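Local structure of aerobactin synthase IucC (Klebsiella pneumoniae, 6CN7) at residues Glu24-Phe29 and His138-Phe143; Tyr39-Pro44 and Trp48-Glu53; Trp57-Ile62 and Val490-Ser495; Met374-Asp377 and Gln381-Ile384. The protein probably catalyses the last step of aerobactin synthesis, using ATP to join a second N-acetyl-N-hydroxylysine to the free carboxylate of a citryl intermediate of this iron-scavenging siderophore. The protein carries 5 engineered substitutions. All coordinates share one frame; numbering follows the deposited sequence.

Interaction 1: residues Glu24-Phe29 and His138-Phe143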
# COMPACT_ATOMS: atom_id res chain seq x y z
N GLU A 24 -31.39 -16.13 3.99
CA GLU A 24 -32.59 -16.95 4.15
C GLU A 24 -33.04 -17.51 2.81
O GLU A 24 -33.53 -18.64 2.73
CB GLU A 24 -33.71 -16.12 4.79
CG GLU A 24 -34.80 -16.94 5.49
CD GLU A 24 -35.94 -17.33 4.57
OE1 GLU A 24 -35.96 -16.88 3.40
OE2 GLU A 24 -36.84 -18.08 5.02
N TYR A 25 -32.86 -16.74 1.74
CA TYR A 25 -33.16 -17.24 0.40
C TYR A 25 -32.19 -18.33 -0.00
O TYR A 25 -32.57 -19.29 -0.69
CB TYR A 25 -33.13 -16.08 -0.60
CG TYR A 25 -33.43 -16.50 -2.02
CD1 TYR A 25 -34.69 -16.96 -2.36
CD2 TYR A 25 -32.46 -16.44 -3.01
CE1 TYR A 25 -34.98 -17.35 -3.65
CE2 TYR A 25 -32.75 -16.82 -4.30
CZ TYR A 25 -34.01 -17.28 -4.62
OH TYR A 25 -34.30 -17.66 -5.91
N GLU A 26 -30.92 -18.22 0.41
CA GLU A 26 -29.93 -19.26 0.18
C GLU A 26 -30.09 -20.45 1.11
O GLU A 26 -29.33 -21.41 1.00
CB GLU A 26 -28.52 -18.68 0.33
CG GLU A 26 -28.12 -17.72 -0.79
CD GLU A 26 -28.02 -18.41 -2.14
OE1 GLU A 26 -27.87 -19.65 -2.17
OE2 GLU A 26 -28.10 -17.71 -3.17
N GLN A 27 -31.05 -20.40 2.04
CA GLN A 27 -31.37 -21.50 2.94
C GLN A 27 -30.29 -21.74 3.99
O GLN A 27 -30.24 -22.82 4.59
CB GLN A 27 -31.65 -22.80 2.18
CG GLN A 27 -32.92 -22.75 1.35
CD GLN A 27 -33.23 -24.06 0.66
OE1 GLN A 27 -32.32 -24.81 0.29
NE2 GLN A 27 -34.51 -24.36 0.50
N VAL A 28 -29.42 -20.76 4.24
CA VAL A 28 -28.53 -20.83 5.39
C VAL A 28 -29.34 -20.98 6.67
O VAL A 28 -28.92 -21.66 7.61
CB VAL A 28 -27.61 -19.59 5.43
CG1 VAL A 28 -26.76 -19.58 6.70
CG2 VAL A 28 -26.73 -19.56 4.19
N PHE A 29 -30.50 -20.33 6.73
CA PHE A 29 -31.47 -20.53 7.80
C PHE A 29 -32.85 -20.24 7.23
O PHE A 29 -32.99 -19.70 6.13
CB PHE A 29 -31.15 -19.65 9.01
CG PHE A 29 -30.65 -18.28 8.66
CD1 PHE A 29 -31.48 -17.38 8.02
CD2 PHE A 29 -29.36 -17.89 8.98
CE1 PHE A 29 -31.02 -16.11 7.69
CE2 PHE A 29 -28.90 -16.63 8.66
CZ PHE A 29 -29.73 -15.74 8.02
N HIS A 138 -23.68 -4.42 -6.25
CA HIS A 138 -24.20 -5.75 -6.57
C HIS A 138 -25.32 -6.12 -5.60
O HIS A 138 -25.13 -6.02 -4.38
CB HIS A 138 -23.08 -6.79 -6.51
CG HIS A 138 -23.43 -8.07 -7.20
ND1 HIS A 138 -24.10 -9.10 -6.57
CD2 HIS A 138 -23.22 -8.49 -8.47
CE1 HIS A 138 -24.28 -10.10 -7.42
NE2 HIS A 138 -23.75 -9.75 -8.58
N PRO A 139 -26.48 -6.55 -6.09
CA PRO A 139 -27.63 -6.74 -5.19
C PRO A 139 -27.60 -8.02 -4.38
O PRO A 139 -28.37 -8.12 -3.41
CB PRO A 139 -28.83 -6.74 -6.16
CG PRO A 139 -28.27 -7.29 -7.42
CD PRO A 139 -26.83 -6.83 -7.50
N LYS A 140 -26.77 -9.00 -4.73
CA LYS A 140 -26.79 -10.28 -4.04
C LYS A 140 -25.81 -10.35 -2.87
O LYS A 140 -26.16 -10.85 -1.80
CB LYS A 140 -26.48 -11.42 -5.02
CG LYS A 140 -26.50 -12.80 -4.39
CD LYS A 140 -26.21 -13.90 -5.40
CE LYS A 140 -26.12 -15.26 -4.72
NZ LYS A 140 -27.35 -15.58 -3.95
N PHE A 141 -24.59 -9.86 -3.06
CA PHE A 141 -23.54 -10.08 -2.07
C PHE A 141 -23.67 -9.13 -0.89
O PHE A 141 -23.98 -7.95 -1.05
CB PHE A 141 -22.16 -9.93 -2.73
CG PHE A 141 -21.85 -11.01 -3.72
CD1 PHE A 141 -21.51 -12.28 -3.29
CD2 PHE A 141 -21.92 -10.77 -5.08
CE1 PHE A 141 -21.23 -13.29 -4.19
CE2 PHE A 141 -21.65 -11.77 -5.99
CZ PHE A 141 -21.30 -13.03 -5.55
N ALA A 142 -23.43 -9.67 0.31
CA ALA A 142 -23.69 -8.93 1.54
C ALA A 142 -22.81 -7.69 1.65
O ALA A 142 -23.29 -6.61 2.00
CB ALA A 142 -23.48 -9.85 2.74
N PHE A 143 -21.52 -7.82 1.35
CA PHE A 143 -20.56 -6.72 1.44
C PHE A 143 -20.08 -6.41 0.03
O PHE A 143 -18.97 -6.75 -0.36
CB PHE A 143 -19.41 -7.10 2.37
CG PHE A 143 -19.85 -7.70 3.67
CD1 PHE A 143 -20.91 -7.16 4.37
CD2 PHE A 143 -19.21 -8.82 4.19
CE1 PHE A 143 -21.33 -7.72 5.57
CE2 PHE A 143 -19.62 -9.37 5.39
CZ PHE A 143 -20.68 -8.82 6.08
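A surface salt bridge between E26 and K140 ties the C-terminal end of helix 4-25 to the loop between helices 128-133 and 152-158. E26 sits where the helix stops: Q27 follows with positive phi (70°), and the chain leaves the last turn in a Schellman motif. Of the E26 carboxylate, OE2 makes the contact, modelled 2.4 Å from K140 NZ; the pairing is plausible, but so short a length is doubtful. K140 reaches across with an almost fully extended chain, CG opposite its backbone N (chi1 -179°), and bends at the last torsion, chi4 56°, to bring NZ round to the carboxylate. The E26 chain is folded at chi2, and the two side chains cross at about a right angle. K140 NZ also pairs with E22, four residues earlier, in the last turns of helix 4-25, so two acidic groups share one ammonium. The base of K140 is steadied within its own loop: its backbone N donates to H138 ND1 (3.2 Å), approaching well out of the imidazole plane. F141 CE2 and P139 CD lie over opposite faces of that imidazole. K18 of helix 4-25 donates to the carbonyls of H138 and F141, A142 and F143 pack on M19, and F143 also reaches helix 91-114, while P139 touches F493 of helix 475-499.

Interaction 2: residues Tyr39-Pro44 and Trp48-Glu53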
# COMPACT_ATOMS: atom_id res chain seq x y z
N TYR A 39 -42.18 -11.93 10.89
CA TYR A 39 -41.31 -13.09 10.82
C TYR A 39 -40.26 -13.00 11.91
O TYR A 39 -40.00 -11.92 12.46
CB TYR A 39 -40.61 -13.21 9.46
CG TYR A 39 -41.53 -13.52 8.30
CD1 TYR A 39 -42.23 -12.51 7.66
CD2 TYR A 39 -41.68 -14.82 7.85
CE1 TYR A 39 -43.07 -12.79 6.59
CE2 TYR A 39 -42.52 -15.11 6.78
CZ TYR A 39 -43.21 -14.09 6.16
OH TYR A 39 -44.04 -14.38 5.10
N CYS A 40 -39.66 -14.14 12.21
CA CYS A 40 -38.46 -14.20 13.02
C CYS A 40 -37.46 -15.16 12.37
O CYS A 40 -37.84 -16.11 11.69
CB CYS A 40 -38.76 -14.66 14.45
SG CYS A 40 -39.34 -16.36 14.61
N ILE A 41 -36.18 -14.89 12.60
CA ILE A 41 -35.10 -15.76 12.17
C ILE A 41 -34.24 -16.06 13.39
O ILE A 41 -33.75 -15.13 14.04
CB ILE A 41 -34.25 -15.14 11.04
CG1 ILE A 41 -35.08 -15.04 9.76
CG2 ILE A 41 -32.99 -15.96 10.80
CD1 ILE A 41 -34.42 -14.23 8.66
N ASN A 42 -34.07 -17.33 13.70
CA ASN A 42 -33.38 -17.75 14.91
C ASN A 42 -31.95 -18.16 14.58
O ASN A 42 -31.72 -18.98 13.68
CB ASN A 42 -34.12 -18.91 15.58
CG ASN A 42 -35.45 -18.49 16.17
OD1 ASN A 42 -35.67 -17.31 16.47
ND2 ASN A 42 -36.35 -19.45 16.35
N LEU A 43 -31.00 -17.59 15.31
CA LEU A 43 -29.60 -17.99 15.24
C LEU A 43 -29.17 -18.46 16.62
O LEU A 43 -29.90 -18.26 17.60
CB LEU A 43 -28.72 -16.83 14.78
CG LEU A 43 -29.07 -16.24 13.41
CD1 LEU A 43 -28.26 -14.98 13.16
CD2 LEU A 43 -28.82 -17.26 12.32
N PRO A 44 -28.02 -19.11 16.75
CA PRO A 44 -27.49 -19.39 18.09
C PRO A 44 -27.26 -18.10 18.85
O PRO A 44 -26.52 -17.21 18.40
CB PRO A 44 -26.18 -20.13 17.81
CG PRO A 44 -26.31 -20.66 16.42
CD PRO A 44 -27.16 -19.67 15.69
N TRP A 48 -33.83 -12.58 15.50
CA TRP A 48 -34.16 -11.39 14.74
C TRP A 48 -35.64 -11.42 14.39
O TRP A 48 -36.14 -12.40 13.83
CB TRP A 48 -33.32 -11.30 13.46
CG TRP A 48 -31.89 -11.00 13.74
CD1 TRP A 48 -30.89 -11.91 13.93
CD2 TRP A 48 -31.29 -9.71 13.87
NE1 TRP A 48 -29.70 -11.26 14.18
CE2 TRP A 48 -29.92 -9.91 14.14
CE3 TRP A 48 -31.78 -8.40 13.78
CZ2 TRP A 48 -29.04 -8.85 14.32
CZ3 TRP A 48 -30.90 -7.35 13.95
CH2 TRP A 48 -29.54 -7.58 14.22
N ARG A 49 -36.35 -10.34 14.74
CA ARG A 49 -37.77 -10.20 14.46
C ARG A 49 -37.97 -8.98 13.57
O ARG A 49 -37.24 -7.99 13.66
CB ARG A 49 -38.58 -10.06 15.75
CG ARG A 49 -38.48 -11.28 16.65
CD ARG A 49 -39.23 -11.13 17.96
NE ARG A 49 -40.68 -11.05 17.76
CZ ARG A 49 -41.41 -9.94 17.89
NH1 ARG A 49 -40.84 -8.79 18.23
NH2 ARG A 49 -42.72 -9.99 17.68
N PHE A 50 -38.96 -9.07 12.68
CA PHE A 50 -39.16 -8.04 11.67
C PHE A 50 -40.45 -8.33 10.92
O PHE A 50 -41.06 -9.39 11.08
CB PHE A 50 -37.98 -7.99 10.69
CG PHE A 50 -37.72 -9.30 9.99
CD1 PHE A 50 -38.42 -9.64 8.85
CD2 PHE A 50 -36.78 -10.19 10.49
CE1 PHE A 50 -38.18 -10.84 8.20
CE2 PHE A 50 -36.54 -11.39 9.84
CZ PHE A 50 -37.24 -11.71 8.70
N SER A 51 -40.86 -7.37 10.10
CA SER A 51 -41.98 -7.52 9.19
C SER A 51 -41.43 -7.67 7.78
O SER A 51 -40.45 -7.03 7.40
CB SER A 51 -42.92 -6.31 9.26
OG SER A 51 -43.40 -6.12 10.57
N ALA A 52 -42.08 -8.53 6.99
CA ALA A 52 -41.60 -8.79 5.64
C ALA A 52 -42.72 -9.39 4.82
O ALA A 52 -43.74 -9.85 5.34
CB ALA A 52 -40.39 -9.74 5.65
N GLU A 53 -42.52 -9.35 3.50
CA GLU A 53 -43.41 -9.99 2.54
C GLU A 53 -42.54 -10.85 1.63
O GLU A 53 -41.50 -10.39 1.15
CB GLU A 53 -44.18 -8.94 1.73
CG GLU A 53 -45.10 -9.51 0.67
CD GLU A 53 -45.81 -8.43 -0.12
OE1 GLU A 53 -45.67 -7.24 0.23
OE2 GLU A 53 -46.51 -8.76 -1.11
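Y39, I41 and F50 form the apolar centre of this antiparallel hairpin, all on one face of the sheet. The F50 ring spans its two neighbours across the strands: CE1 lies 3.6 Å from Y39 CB, while CE2 meets I41 CD1 at 3.7 Å, the isoleucine coming at the ring edge. F50 CG stands between its own backbone N and carbonyl carbon (chi1 58°), which swings the ring back toward strand 38-43, Y39 O lying over one of its faces, near the rim. At one end of this cluster the Y39 ring packs by CD1 on A52 CB (3.9 Å) and brings its CE1 edge to A52 O, 3.3 Å away and near the ring plane. At the other end L43 CD1 touches the edge of the W48 indole, 4.1 Å from NE1; the N-H of that indole is bonded to Q82. The backbones are joined by paired bonds between Y39 and F50 and between I41 and W48, the shortest being Y39 N to F50 O and I41 N to W48 O, both 2.8 Å. C40 and R49 form the intervening non-hydrogen-bonded pair on the other face, C40 CB resting 4.0 Å from R49 CG. R49 NH2 is hydrogen-bonded to Q34 OE1. Strand 32-33 flanks the hairpin beside C40, strand 60-62 lies alongside 46-54 with I62 against F50 and A52, and L79 of helix 76-87 packs on L43 and W48.

Interaction 3: residues Trp57-Ile62 and Val490-Ser495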
# COMPACT_ATOMS: atom_id res chain seq x y z
N TRP A 57 -40.14 -15.29 -5.86
CA TRP A 57 -38.96 -16.13 -5.90
C TRP A 57 -38.72 -16.90 -4.61
O TRP A 57 -37.84 -17.77 -4.58
CB TRP A 57 -37.73 -15.28 -6.22
CG TRP A 57 -37.71 -14.78 -7.63
CD1 TRP A 57 -38.12 -13.56 -8.07
CD2 TRP A 57 -37.27 -15.50 -8.78
NE1 TRP A 57 -37.95 -13.47 -9.43
CE2 TRP A 57 -37.43 -14.65 -9.89
CE3 TRP A 57 -36.75 -16.78 -8.99
CZ2 TRP A 57 -37.10 -15.04 -11.19
CZ3 TRP A 57 -36.42 -17.16 -10.27
CH2 TRP A 57 -36.59 -16.29 -11.36
N GLY A 58 -39.48 -16.62 -3.56
CA GLY A 58 -39.18 -17.14 -2.24
C GLY A 58 -38.26 -16.26 -1.43
O GLY A 58 -37.83 -16.68 -0.35
N TRP A 59 -37.95 -15.06 -1.91
CA TRP A 59 -37.02 -14.16 -1.26
C TRP A 59 -37.79 -13.08 -0.51
O TRP A 59 -38.74 -12.51 -1.05
CB TRP A 59 -36.08 -13.54 -2.30
CG TRP A 59 -35.23 -12.43 -1.78
CD1 TRP A 59 -34.26 -12.52 -0.84
CD2 TRP A 59 -35.26 -11.07 -2.21
NE1 TRP A 59 -33.68 -11.29 -0.64
CE2 TRP A 59 -34.28 -10.38 -1.47
CE3 TRP A 59 -36.02 -10.36 -3.15
CZ2 TRP A 59 -34.04 -9.02 -1.64
CZ3 TRP A 59 -35.78 -9.01 -3.31
CH2 TRP A 59 -34.80 -8.35 -2.56
N LEU A 60 -37.38 -12.81 0.73
CA LEU A 60 -38.11 -11.90 1.60
C LEU A 60 -37.84 -10.44 1.25
O LEU A 60 -36.71 -10.06 0.93
CB LEU A 60 -37.72 -12.14 3.06
CG LEU A 60 -38.13 -13.49 3.65
CD1 LEU A 60 -37.38 -13.75 4.95
CD2 LEU A 60 -39.63 -13.54 3.89
N TRP A 61 -38.88 -9.62 1.33
CA TRP A 61 -38.76 -8.16 1.28
C TRP A 61 -38.87 -7.67 2.72
O TRP A 61 -39.97 -7.52 3.25
CB TRP A 61 -39.83 -7.54 0.39
CG TRP A 61 -39.97 -8.18 -0.95
CD1 TRP A 61 -39.05 -8.96 -1.59
CD2 TRP A 61 -41.11 -8.10 -1.82
NE1 TRP A 61 -39.55 -9.37 -2.80
CE2 TRP A 61 -40.81 -8.85 -2.97
CE3 TRP A 61 -42.35 -7.45 -1.73
CZ2 TRP A 61 -41.71 -8.98 -4.02
CZ3 TRP A 61 -43.24 -7.59 -2.78
CH2 TRP A 61 -42.92 -8.35 -3.91
N ILE A 62 -37.73 -7.42 3.35
CA ILE A 62 -37.68 -7.07 4.76
C ILE A 62 -37.81 -5.56 4.91
O ILE A 62 -37.12 -4.80 4.22
CB ILE A 62 -36.39 -7.59 5.40
CG1 ILE A 62 -36.41 -9.12 5.43
CG2 ILE A 62 -36.21 -7.01 6.82
CD1 ILE A 62 -35.17 -9.77 6.01
N VAL A 490 -31.25 -10.36 -11.31
CA VAL A 490 -31.66 -9.03 -11.76
C VAL A 490 -33.17 -8.86 -11.60
O VAL A 490 -33.63 -8.01 -10.83
CB VAL A 490 -31.24 -8.78 -13.23
CG1 VAL A 490 -31.65 -7.38 -13.67
CG2 VAL A 490 -29.74 -8.98 -13.39
N LEU A 491 -33.95 -9.65 -12.34
CA LEU A 491 -35.40 -9.49 -12.32
C LEU A 491 -35.97 -9.69 -10.92
O LEU A 491 -36.97 -9.05 -10.56
CB LEU A 491 -36.05 -10.47 -13.30
CG LEU A 491 -36.17 -9.98 -14.74
CD1 LEU A 491 -34.87 -9.39 -15.26
CD2 LEU A 491 -36.63 -11.12 -15.63
N ARG A 492 -35.37 -10.57 -10.11
CA ARG A 492 -35.82 -10.75 -8.74
C ARG A 492 -35.87 -9.43 -7.99
O ARG A 492 -36.73 -9.24 -7.12
CB ARG A 492 -34.91 -11.75 -8.02
CG ARG A 492 -35.16 -11.86 -6.51
CD ARG A 492 -34.60 -13.16 -5.94
NE ARG A 492 -33.14 -13.25 -6.01
CZ ARG A 492 -32.31 -13.00 -5.01
NH1 ARG A 492 -32.77 -12.63 -3.82
NH2 ARG A 492 -31.00 -13.12 -5.19
N PHE A 493 -34.96 -8.51 -8.31
CA PHE A 493 -34.88 -7.23 -7.62
C PHE A 493 -35.65 -6.11 -8.31
O PHE A 493 -35.76 -5.02 -7.74
CB PHE A 493 -33.41 -6.82 -7.48
CG PHE A 493 -32.59 -7.78 -6.67
CD1 PHE A 493 -32.61 -7.73 -5.29
CD2 PHE A 493 -31.81 -8.73 -7.30
CE1 PHE A 493 -31.86 -8.62 -4.54
CE2 PHE A 493 -31.05 -9.62 -6.55
CZ PHE A 493 -31.08 -9.57 -5.18
N VAL A 494 -36.19 -6.35 -9.50
CA VAL A 494 -36.98 -5.35 -10.20
C VAL A 494 -38.47 -5.57 -9.99
O VAL A 494 -39.22 -4.61 -9.78
CB VAL A 494 -36.64 -5.35 -11.71
CG1 VAL A 494 -37.46 -4.30 -12.45
CG2 VAL A 494 -35.15 -5.11 -11.91
N SER A 495 -38.93 -6.82 -10.04
CA SER A 495 -40.36 -7.09 -9.95
C SER A 495 -40.99 -6.60 -8.65
O SER A 495 -42.16 -6.20 -8.69
CB SER A 495 -40.61 -8.59 -10.16
OG SER A 495 -40.05 -9.37 -9.12
O HOH W 1 -38.75 -10.68 -5.80
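R492, on helix 475-499, lies between the indoles of W57 and W59. Its CA comes within 3.5 Å of W57 NE1, and its CB sits over the five-membered ring of W57, 3.9 Å from the centroid, as a CH-pi contact. CD then runs past W57 CB, and the bend at chi3 (65°) turns the guanidinium to W59. It meets this indole end-on, the two planes 88° apart: NH1 points onto the face and lies 3.2 Å from W59 CG, in a cation-pi contact with CZ 4.5 Å from the centroid of the five-membered ring. The rest of the guanidinium is fixed by V488 O, which accepts from NE, and by E22, which forms a salt bridge with NH2. R492 O accepts from a water (2.8 Å) that is also a weak acceptor for W61 NE1. F493 follows, turning its edge to the six-membered ring of W59 in a T-shaped pair, planes at 66° and W59 CH2 3.6 Å from F493 CD1. F493 CZ also covers part of one face of the R492 guanidinium, so arginine and phenylalanine meet W59 together. One turn beyond L491, S495 OG bonds to E505 and to Y509 OH, which also accepts the indole N-H of W57. Helix 505-521 thus backs the W57 end, whereas A21 and E22 of helix 4-25 touch W59, and strand 60-62 carries W61 on toward P496.

Interaction 4: residues Met374-Asp377 and Gln381-Ile384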
# COMPACT_ATOMS: atom_id res chain seq x y z
N MET A 374 -33.13 -1.30 -10.32
CA MET A 374 -33.29 -1.80 -8.96
C MET A 374 -33.26 -0.70 -7.92
O MET A 374 -33.37 -0.99 -6.73
CB MET A 374 -32.19 -2.81 -8.64
CG MET A 374 -31.97 -3.89 -9.67
SD MET A 374 -30.51 -4.86 -9.26
CE MET A 374 -30.44 -5.89 -10.71
N GLU A 375 -33.11 0.56 -8.33
CA GLU A 375 -32.87 1.65 -7.41
C GLU A 375 -34.17 2.36 -7.02
O GLU A 375 -35.15 2.35 -7.77
CB GLU A 375 -31.91 2.67 -8.02
CG GLU A 375 -30.54 2.11 -8.36
CD GLU A 375 -29.72 1.77 -7.13
OE1 GLU A 375 -29.99 2.36 -6.06
OE2 GLU A 375 -28.80 0.92 -7.23
N CYS A 376 -34.15 2.97 -5.84
CA CYS A 376 -35.21 3.86 -5.39
C CYS A 376 -34.56 5.12 -4.83
O CYS A 376 -33.37 5.15 -4.53
CB CYS A 376 -36.08 3.20 -4.31
SG CYS A 376 -37.06 1.81 -4.89
N ASP A 377 -35.37 6.18 -4.70
CA ASP A 377 -34.86 7.43 -4.17
C ASP A 377 -35.07 7.48 -2.65
O ASP A 377 -35.56 6.53 -2.03
CB ASP A 377 -35.52 8.62 -4.87
CG ASP A 377 -37.00 8.75 -4.57
OD1 ASP A 377 -37.50 8.04 -3.67
OD2 ASP A 377 -37.67 9.56 -5.24
N GLN A 381 -39.31 5.85 -3.98
CA GLN A 381 -39.94 5.88 -5.29
C GLN A 381 -39.01 5.22 -6.30
O GLN A 381 -37.90 5.72 -6.51
CB GLN A 381 -40.24 7.31 -5.71
CG GLN A 381 -41.22 8.03 -4.80
CD GLN A 381 -42.61 7.41 -4.82
OE1 GLN A 381 -43.03 6.85 -5.83
NE2 GLN A 381 -43.32 7.50 -3.70
N PRO A 382 -39.40 4.11 -6.92
CA PRO A 382 -38.48 3.43 -7.85
C PRO A 382 -38.12 4.31 -9.04
O PRO A 382 -38.96 5.04 -9.57
CB PRO A 382 -39.26 2.19 -8.29
CG PRO A 382 -40.29 1.99 -7.24
CD PRO A 382 -40.64 3.35 -6.74
N LEU A 383 -36.86 4.23 -9.46
CA LEU A 383 -36.42 4.94 -10.65
C LEU A 383 -37.10 4.40 -11.90
O LEU A 383 -37.34 5.16 -12.86
CB LEU A 383 -34.91 4.85 -10.80
CG LEU A 383 -34.09 5.93 -10.09
CD1 LEU A 383 -34.32 5.90 -8.59
CD2 LEU A 383 -32.62 5.77 -10.42
N ILE A 384 -37.42 3.11 -11.92
CA ILE A 384 -38.11 2.53 -13.07
C ILE A 384 -39.47 3.18 -13.26
O ILE A 384 -39.95 3.32 -14.39
CB ILE A 384 -38.22 1.00 -12.90
CG1 ILE A 384 -38.85 0.37 -14.15
CG2 ILE A 384 -38.99 0.65 -11.63
CD1 ILE A 384 -38.57 -1.11 -14.29
O HOH W 2 -36.28 1.13 -10.04
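D377 and Q381 lie side by side where the chain doubles back ahead of helix 383-391. The first torsion of D377 (chi1 67°) sets the carboxylate between backbone N and carbonyl carbon, where OD1 accepts from Q381 N at 2.9 Å; the donor comes from above the carboxylate plane, 48° out of it. D377 OD2 approaches Q381 CB (3.4 Å) and accepts from A120 N, while Q381 bends at chi2 and turns its amide away. Next to this bond, D377 N donates to Q381 O and L383 N to E375 O, each 3.1 Å long, with C376 and P382 bridged between them. C376 SG, opposite its own carbonyl carbon, rests on P382 CA at 3.7 Å. The two methyls of L383 divide: CD1 lies against the backbone at C376 C (3.8 Å), CD2 against the E375 side chain at CB (4.0 Å). The E375 carboxylate folds away at chi2 to meet R115 and S136. E375 O takes a second bond from a water, itself an acceptor for I384 N. The reversal is thus held largely by backbone amides; the N-H groups of Q381 and A120, with a weak bond from N379 N to OD1, would probably favour the charged form of D377.

In the fold
Interactions 1 and 3 each touch all the others. Their centres lie about 11 Å apart, and they meet at Y25, whose CE1 is 3.0 Å from W57 O, and at P139; E22 also pairs with both K140 and R492. Interaction 2 shares a sheet with segment 57-62, a probable hydrogen bond joining E53 O to W61 N (2.7 Å), and packs on interaction 1 through F29, whose CD1 is 3.5 Å from I41 CG2. Interaction 4 is reached through M374, its CE 3.5 Å from V490 CG1 and its SD 3.8 Å from P139 CG, while I384 packs on V494. Interactions 2 and 4 stay apart, about 13 Å between nearest atoms. Interaction 3 joins the N-terminal sheet to helix 475-499, while interaction 1 ties the end of helix 4-25 to loop 138-143.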